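Local structure of hypothetical protein HI1333 (Haemophilus influenzae, 1JO0) at residues L11-H16 / E45-V49; E69-A73 / V83-P87; K8-K12 / A73-T77. The protein is of unknown function but, as a member of the CRS1/YhbY (CRM) family, probably binds RNA. One frame throughout, in Å; residues are numbered along the deposited sequence. Where two conformers were deposited one is given.

Interaction 1 of 3, residues L11-H16 / E45-V49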
loop_
_atom_site.group_PDB
_atom_site.type_symbol
_atom_site.label_atom_id
_atom_site.label_comp_id
_atom_site.label_asym_id
_atom_site.label_seq_id
_atom_site.Cartn_x
_atom_site.Cartn_y
_atom_site.Cartn_z
ATOM N N LEU A 11 1.948 11.670 2.620
ATOM C CA LEU A 11 2.403 10.293 2.608
ATOM C C LEU A 11 3.132 9.925 1.322
ATOM O O LEU A 11 4.081 9.166 1.375
ATOM C CB LEU A 11 1.185 9.387 2.818
ATOM C CG LEU A 11 0.503 9.507 4.188
ATOM C CD1 LEU A 11 -0.804 8.765 4.174
ATOM C CD2 LEU A 11 1.432 9.006 5.300
ATOM N N LYS A 12 2.706 10.484 0.201
ATOM C CA LYS A 12 3.397 10.281 -1.060
ATOM C C LYS A 12 4.827 10.780 -0.920
ATOM O O LYS A 12 5.782 10.142 -1.308
ATOM C CB LYS A 12 2.644 11.070 -2.139
ATOM C CG LYS A 12 3.334 11.023 -3.481
ATOM C CD LYS A 12 2.533 11.694 -4.574
ATOM C CE LYS A 12 3.366 11.933 -5.840
ATOM N NZ LYS A 12 2.539 12.509 -6.949
ATOM N N GLY A 13 5.000 11.956 -0.324
ATOM C CA GLY A 13 6.340 12.501 -0.170
ATOM C C GLY A 13 7.221 11.665 0.736
ATOM O O GLY A 13 8.426 11.478 0.500
ATOM N N LEU A 14 6.643 11.151 1.819
ATOM C CA LEU A 14 7.379 10.302 2.743
ATOM C C LEU A 14 7.755 8.975 2.107
ATOM O O LEU A 14 8.876 8.508 2.303
ATOM C CB LEU A 14 6.530 10.119 3.995
ATOM C CG LEU A 14 7.132 9.304 5.117
ATOM C CD1 LEU A 14 8.456 9.925 5.512
ATOM C CD2 LEU A 14 6.183 9.267 6.314
ATOM N N ALA A 15 6.859 8.404 1.316
ATOM C CA ALA A 15 7.090 7.105 0.697
ATOM C C ALA A 15 8.230 7.141 -0.312
ATOM O O ALA A 15 8.807 6.104 -0.624
ATOM C CB ALA A 15 5.831 6.551 0.031
ATOM N N HIS A 16 8.570 8.330 -0.832
ATOM C CA HIS A 16 9.761 8.420 -1.696
ATOM C C HIS A 16 10.997 7.876 -1.037
ATOM O O HIS A 16 11.922 7.409 -1.712
ATOM C CB HIS A 16 9.881 9.922 -2.036
ATOM C CG HIS A 16 11.022 10.331 -2.865
ATOM N ND1 HIS A 16 10.990 10.121 -4.225
ATOM C CD2 HIS A 16 12.197 10.940 -2.573
ATOM C CE1 HIS A 16 12.113 10.578 -4.735
ATOM N NE2 HIS A 16 12.863 11.077 -3.754
ATOM N N GLU A 45 2.303 1.135 8.852
ATOM C CA GLU A 45 1.195 2.037 8.479
ATOM C C GLU A 45 1.298 2.433 7.008
ATOM O O GLU A 45 0.331 2.211 6.251
ATOM C CB GLU A 45 1.142 3.294 9.371
ATOM C CG GLU A 45 0.831 2.984 10.816
ATOM C CD GLU A 45 0.750 4.292 11.602
ATOM O OE1 GLU A 45 1.744 5.033 11.616
ATOM O OE2 GLU A 45 -0.311 4.598 12.191
ATOM N N LEU A 46 2.395 3.016 6.582
ATOM C CA LEU A 46 2.701 3.430 5.203
ATOM C C LEU A 46 3.608 2.399 4.577
ATOM O O LEU A 46 4.683 2.149 5.120
ATOM C CB LEU A 46 3.394 4.771 5.172
ATOM C CG LEU A 46 3.780 5.327 3.796
ATOM C CD1 LEU A 46 2.549 5.561 2.930
ATOM C CD2 LEU A 46 4.583 6.587 3.968
ATOM N N ILE A 47 3.169 1.799 3.477
ATOM C CA ILE A 47 3.929 0.728 2.836
ATOM C C ILE A 47 3.969 0.910 1.312
ATOM O O ILE A 47 3.050 1.489 0.713
ATOM C CB ILE A 47 3.379 -0.681 3.184
ATOM C CG1 ILE A 47 2.010 -0.954 2.557
ATOM C CG2 ILE A 47 3.384 -0.877 4.705
ATOM C CD1 ILE A 47 1.595 -2.402 2.716
ATOM N N LYS A 48 4.999 0.309 0.752
ATOM C CA LYS A 48 5.129 0.125 -0.699
ATOM C C LYS A 48 5.095 -1.361 -1.026
ATOM O O LYS A 48 5.793 -2.147 -0.439
ATOM C CB LYS A 48 6.450 0.673 -1.156
ATOM C CG LYS A 48 6.492 2.115 -1.501
ATOM C CD LYS A 48 7.865 2.430 -2.155
ATOM C CE LYS A 48 7.888 3.865 -2.469
ATOM N NZ LYS A 48 9.256 4.275 -2.815
ATOM N N VAL A 49 4.248 -1.700 -2.001
ATOM C CA VAL A 49 4.066 -3.067 -2.466
ATOM C C VAL A 49 4.481 -3.064 -3.935
ATOM O O VAL A 49 3.998 -2.256 -4.741
ATOM C CB VAL A 49 2.600 -3.540 -2.342
ATOM C CG1 VAL A 49 2.420 -4.940 -2.900
ATOM C CG2 VAL A 49 2.149 -3.457 -0.898
#

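Interaction 2 of 3, residues E69-A73 / V83-P87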
loop_
_atom_site.group_PDB
_atom_site.type_symbol
_atom_site.label_atom_id
_atom_site.label_comp_id
_atom_site.label_asym_id
_atom_site.label_seq_id
_atom_site.Cartn_x
_atom_site.Cartn_y
_atom_site.Cartn_z
ATOM N N GLU A 69 -9.711 -6.054 1.009
ATOM C CA GLU A 69 -9.368 -6.923 2.138
ATOM C C GLU A 69 -8.783 -6.173 3.325
ATOM O O GLU A 69 -9.082 -6.548 4.479
ATOM C CB GLU A 69 -8.320 -7.934 1.652
ATOM C CG GLU A 69 -8.831 -8.864 0.554
ATOM C CD GLU A 69 -9.598 -9.996 1.212
ATOM O OE1 GLU A 69 -10.097 -9.866 2.338
ATOM O OE2 GLU A 69 -9.716 -10.992 0.499
ATOM N N THR A 70 -7.980 -5.171 3.031
ATOM C CA THR A 70 -7.207 -4.514 4.090
ATOM C C THR A 70 -7.804 -3.191 4.571
ATOM O O THR A 70 -7.453 -2.719 5.653
ATOM C CB THR A 70 -5.777 -4.191 3.651
ATOM O OG1 THR A 70 -5.773 -3.166 2.629
ATOM C CG2 THR A 70 -4.988 -5.402 3.170
ATOM N N LYS A 71 -8.667 -2.567 3.771
ATOM C CA LYS A 71 -9.207 -1.238 4.055
ATOM C C LYS A 71 -8.155 -0.145 4.083
ATOM O O LYS A 71 -8.400 0.961 4.587
ATOM C CB LYS A 71 -10.021 -1.233 5.352
ATOM C CG LYS A 71 -10.885 -2.458 5.498
ATOM C CD LYS A 71 -11.758 -2.792 4.325
ATOM C CE LYS A 71 -12.685 -3.921 4.783
ATOM N NZ LYS A 71 -12.018 -5.256 4.906
ATOM N N ALA A 72 -6.973 -0.423 3.501
ATOM C CA ALA A 72 -5.972 0.599 3.316
ATOM C C ALA A 72 -6.404 1.606 2.255
ATOM O O ALA A 72 -7.174 1.262 1.338
ATOM C CB ALA A 72 -4.625 -0.008 2.939
ATOM N N ALA A 73 -5.892 2.811 2.384
ATOM C CA ALA A 73 -5.974 3.847 1.392
ATOM C C ALA A 73 -4.899 3.699 0.330
ATOM O O ALA A 73 -3.745 3.449 0.637
ATOM C CB ALA A 73 -5.849 5.247 2.002
ATOM N N VAL A 83 1.583 2.365 -3.307
ATOM C CA VAL A 83 1.814 2.937 -1.993
ATOM C C VAL A 83 0.472 2.948 -1.255
ATOM O O VAL A 83 -0.530 3.458 -1.802
ATOM C CB VAL A 83 2.368 4.359 -2.102
ATOM C CG1 VAL A 83 2.654 4.880 -0.691
ATOM C CG2 VAL A 83 3.633 4.441 -2.984
ATOM N N LEU A 84 0.439 2.370 -0.074
ATOM C CA LEU A 84 -0.783 2.151 0.691
ATOM C C LEU A 84 -0.617 2.670 2.119
ATOM O O LEU A 84 0.517 2.653 2.630
ATOM C CB LEU A 84 -1.145 0.688 0.738
ATOM C CG LEU A 84 -1.369 -0.035 -0.574
ATOM C CD1 LEU A 84 -1.267 -1.536 -0.392
ATOM C CD2 LEU A 84 -2.725 0.341 -1.102
ATOM N N TYR A 85 -1.704 3.047 2.752
ATOM C CA TYR A 85 -1.654 3.519 4.130
ATOM C C TYR A 85 -2.851 3.055 4.925
ATOM O O TYR A 85 -3.983 3.178 4.449
ATOM C CB TYR A 85 -1.559 5.042 4.194
ATOM C CG TYR A 85 -1.672 5.626 5.579
ATOM C CD1 TYR A 85 -0.568 5.698 6.435
ATOM C CD2 TYR A 85 -2.870 6.134 6.072
ATOM C CE1 TYR A 85 -0.698 6.244 7.708
ATOM C CE2 TYR A 85 -2.990 6.677 7.325
ATOM C CZ TYR A 85 -1.905 6.736 8.147
ATOM O OH TYR A 85 -2.013 7.284 9.396
ATOM N N ARG A 86 -2.609 2.568 6.146
ATOM C CA ARG A 86 -3.718 2.330 7.060
ATOM C C ARG A 86 -3.286 2.758 8.473
ATOM O O ARG A 86 -2.185 2.341 8.866
ATOM C CB ARG A 86 -4.114 0.873 7.082
ATOM C CG ARG A 86 -5.404 0.576 7.818
ATOM C CD ARG A 86 -5.764 -0.884 7.727
ATOM N NE ARG A 86 -4.879 -1.757 8.468
ATOM C CZ ARG A 86 -4.776 -3.070 8.309
ATOM N NH1 ARG A 86 -5.486 -3.720 7.385
ATOM N NH2 ARG A 86 -3.920 -3.721 9.095
ATOM N N PRO A 87 -4.075 3.535 9.183
ATOM C CA PRO A 87 -3.638 3.983 10.505
ATOM C C PRO A 87 -3.649 2.840 11.512
ATOM O O PRO A 87 -4.463 1.937 11.430
ATOM C CB PRO A 87 -4.669 5.063 10.852
ATOM C CG PRO A 87 -5.902 4.639 10.113
ATOM C CD PRO A 87 -5.398 4.054 8.823
#

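Interaction 3 of 3, residues K8-K12 / A73-T77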
loop_
_atom_site.group_PDB
_atom_site.type_symbol
_atom_site.label_atom_id
_atom_site.label_comp_id
_atom_site.label_asym_id
_atom_site.label_seq_id
_atom_site.Cartn_x
_atom_site.Cartn_y
_atom_site.Cartn_z
ATOM N N LYS A 8 -2.770 12.688 1.759
ATOM C CA LYS A 8 -2.256 11.789 0.733
ATOM C C LYS A 8 -0.923 12.283 0.195
ATOM O O LYS A 8 0.032 11.523 0.001
ATOM C CB LYS A 8 -3.352 11.682 -0.339
ATOM C CG LYS A 8 -3.228 10.593 -1.309
ATOM C CD LYS A 8 -4.482 10.320 -2.143
ATOM C CE LYS A 8 -4.324 9.246 -3.175
ATOM N NZ LYS A 8 -5.063 9.290 -4.461
ATOM N N GLN A 9 -0.826 13.603 -0.039
ATOM C CA GLN A 9 0.412 14.143 -0.566
ATOM C C GLN A 9 1.529 14.027 0.449
ATOM O O GLN A 9 2.668 13.720 0.107
ATOM C CB GLN A 9 0.215 15.608 -0.931
ATOM C CG GLN A 9 1.487 16.363 -1.274
ATOM C CD GLN A 9 2.127 15.645 -2.450
ATOM O OE1 GLN A 9 1.423 15.267 -3.409
ATOM N NE2 GLN A 9 3.420 15.401 -2.329
ATOM N N PHE A 10 1.244 14.272 1.733
ATOM C CA PHE A 10 2.236 14.097 2.770
ATOM C C PHE A 10 2.814 12.681 2.699
ATOM O O PHE A 10 4.028 12.471 2.777
ATOM C CB PHE A 10 1.625 14.340 4.173
ATOM C CG PHE A 10 2.580 13.938 5.280
ATOM C CD1 PHE A 10 3.644 14.726 5.656
ATOM C CD2 PHE A 10 2.346 12.723 5.939
ATOM C CE1 PHE A 10 4.488 14.304 6.685
ATOM C CE2 PHE A 10 3.201 12.320 6.944
ATOM C CZ PHE A 10 4.260 13.110 7.326
ATOM N N LEU A 11 1.948 11.670 2.620
ATOM C CA LEU A 11 2.403 10.293 2.608
ATOM C C LEU A 11 3.132 9.925 1.322
ATOM O O LEU A 11 4.081 9.166 1.375
ATOM C CB LEU A 11 1.185 9.387 2.818
ATOM C CG LEU A 11 0.503 9.507 4.188
ATOM C CD1 LEU A 11 -0.804 8.765 4.174
ATOM C CD2 LEU A 11 1.432 9.006 5.300
ATOM N N LYS A 12 2.706 10.484 0.201
ATOM C CA LYS A 12 3.397 10.281 -1.060
ATOM C C LYS A 12 4.827 10.780 -0.920
ATOM O O LYS A 12 5.782 10.142 -1.308
ATOM C CB LYS A 12 2.644 11.070 -2.139
ATOM C CG LYS A 12 3.334 11.023 -3.481
ATOM C CD LYS A 12 2.533 11.694 -4.574
ATOM C CE LYS A 12 3.366 11.933 -5.840
ATOM N NZ LYS A 12 2.539 12.509 -6.949
ATOM N N ALA A 73 -5.892 2.811 2.384
ATOM C CA ALA A 73 -5.974 3.847 1.392
ATOM C C ALA A 73 -4.899 3.699 0.330
ATOM O O ALA A 73 -3.745 3.449 0.637
ATOM C CB ALA A 73 -5.849 5.247 2.002
ATOM N N GLN A 74 -5.269 3.953 -0.923
ATOM C CA GLN A 74 -4.289 4.110 -1.997
ATOM C C GLN A 74 -3.704 5.502 -1.943
ATOM O O GLN A 74 -4.414 6.506 -2.051
ATOM C CB GLN A 74 -5.000 3.938 -3.317
ATOM C CG GLN A 74 -5.746 2.658 -3.494
ATOM C CD GLN A 74 -6.697 2.631 -4.675
ATOM O OE1 GLN A 74 -7.925 2.431 -4.555
ATOM N NE2 GLN A 74 -6.069 2.835 -5.827
ATOM N N VAL A 75 -2.396 5.557 -1.748
ATOM C CA VAL A 75 -1.696 6.810 -1.754
ATOM C C VAL A 75 -1.189 7.165 -3.150
ATOM O O VAL A 75 -1.329 8.327 -3.524
ATOM C CB VAL A 75 -0.555 6.787 -0.736
ATOM C CG1 VAL A 75 0.320 8.029 -0.822
ATOM C CG2 VAL A 75 -1.118 6.568 0.689
ATOM N N GLN A 76 -0.636 6.214 -3.880
ATOM C CA GLN A 76 -0.009 6.437 -5.162
ATOM C C GLN A 76 0.091 5.083 -5.864
ATOM O O GLN A 76 0.414 4.101 -5.237
ATOM C CB GLN A 76 1.386 7.026 -5.015
ATOM C CG GLN A 76 2.143 7.357 -6.271
ATOM C CD GLN A 76 3.503 7.982 -5.991
ATOM O OE1 GLN A 76 4.168 7.695 -4.986
ATOM N NE2 GLN A 76 3.910 8.875 -6.863
ATOM N N THR A 77 -0.188 5.086 -7.134
ATOM C CA THR A 77 0.116 4.015 -8.024
ATOM C C THR A 77 1.042 4.572 -9.116
ATOM O O THR A 77 0.608 5.490 -9.783
ATOM C CB THR A 77 -1.134 3.588 -8.823
ATOM O OG1 THR A 77 -2.180 3.284 -7.912
ATOM C CG2 THR A 77 -0.757 2.394 -9.688
HETATM O O HOH W 1 6.022 8.336 -3.432
#

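Interaction 1 of 3, residues L11-H16 / E45-V49
With its CG anti to the backbone N (chi1 180°), the Leu46 side chain reaches from the strand to the helix, CD1 toward Leu11 CB and CD2 into the turn Leu11-Ala15. Lys48, on the same face of the strand, is extended beyond CG and reaches past the isobutyl group to the last turn of the helix. The pair shows how alternate residues of a strand can divide a helix contact, one supplying the apolar part and the next the polar part.

CD2 of Leu46 does most of the touching. It lies 3.7 Å from Leu11 O and 4.1 Å from the small CB of Ala15. Leu11 runs antiparallel alongside the Leu46 side chain, its CB 4.1 Å from the other methyl, CD1. In one of its two conformers Leu14 crosses CD2 at a slant, with CG 3.9 Å from that methyl.

The amine of Lys48 ends at Ala15 O, 2.9 Å from NZ, in a weak hydrogen bond. Its stronger partner is Leu18 O, and a glycerol, probably from the crystallisation liquor, also bonds NZ. The cation thus gathers two backbone carbonyl oxygens near the C-terminal part of the helix, where it would probably complement the negative end of the helix dipole.

Axes of 11-15 and 46-49 cross at -61° and approach to 9.3 Å. Val83 of the adjacent strand 81-85 packs on both Ala15 and Leu46, while Ile47 points to the other face of the sheet, against helix 31-44; strand 46-51 is therefore sandwiched between helices 5-15 and 31-44.

Interaction 2 of 3, residues E69-A73 / V83-P87
Arg86 NH1 donates to Thr70 O over 2.8 Å, nearly straight at 165°, the oxygen lying in the guanidinium plane and receiving the proton in its own carbonyl plane, on a lone pair. Beside this side-chain bond lies the open end of the beta hairpin of strands 73-78 and 81-85. Ala73 and Tyr85 form an antiparallel hydrogen-bonded pair, with Ala73 N to Tyr85 O at 2.8 Å and Tyr85 N to Ala73 O at 3.0 Å. The chain enters the hairpin from helix 56-70 through an ST turn, in which Thr70 OG1 accepts from Ala72 N; Ile66 O is a second partner of this hydroxyl.

The bend of Arg86 at chi3 (69°) brings the guanidinium back to the helix, where its charge would probably complement the carbonyl at the C-terminal end. Its other terminal nitrogen, NH2, makes a salt bridge with Glu38 of helix 31-44, so one arginine joins two helices to the end of the strand.

The packing fills the corner between turn and strand. Ala72 CB rests 4.2 Å from Leu84 CB, close to the Tyr85 carbonyl. Ala73 O also receives a CA-H...O contact, with Leu84 CA 3.2 Å away.

Interaction 3 of 3, residues K8-K12 / A73-T77
Val75 supplies the apolar part of this contact, its CG1 pressed to the helix backbone where Lys8 and Lys12 lie one turn apart. That methyl is 3.6 Å from Lys12 N and the same distance from Lys8 O, so it covers the hydrogen bond that joins these two atoms within the helix. Leu11 crosses Val75 at about a right angle, its CB 4.0 Å from CG1, and Lys12 CB flanks the same methyl.

Both lysines touch the strand by their methylenes, Lys8 over the backbone carbonyls, Lys12 across the Gln76 amide. The Lys8 chain is extended as far as CE (chi1 -165°), which brings CE to 3.0 Å from Gln74 O and 3.2 Å from Val75 O. NZ stays beyond, 3.7 Å from Gln74 O, and makes no hydrogen bond there. Lys12 crosses the extended Gln76 side chain at about a right angle, and its CE lies 3.3 Å from Gln76 NE2.

Water completes the polar part: one molecule donates to Lys12 O at 2.8 Å and to Gln76 OE1 at 2.5 Å, the latter unusually short and of doubtful exact length, bridging helix and strand.

Val75 and Gln76 both face Val83 in a classic beta bulge, which disturbs the alternation of the edge strand 73-78. Helix 5-15 passes over this strand, the axes of 8-12 and 73-77 crossing at -54°, while Gln74 turns to Ile63 and Val67 of helix 56-70, on the other face of the sheet.

Overall arrangement
From the N terminus, helix 5-15 opens two of the three loops. Interaction 1 closes the shorter, when the chain returns after helix 31-44 as strand 46-51; interaction 3 closes a longer one at strand 73-78, so that the first is largely nested in the second. Interaction 2 follows interaction 1 in series, begins where interaction 3 ends, sharing Ala73, and closes the hairpin at 83-87. Strand 81-85 is the middle element: it bonds to 46-51 through Leu84 and Ile47 and to 73-78 through Val83 and Val75, while Tyr85 packs on Leu11. Together the contacts tie the first helix to three adjacent strands and the last helix to the hairpin.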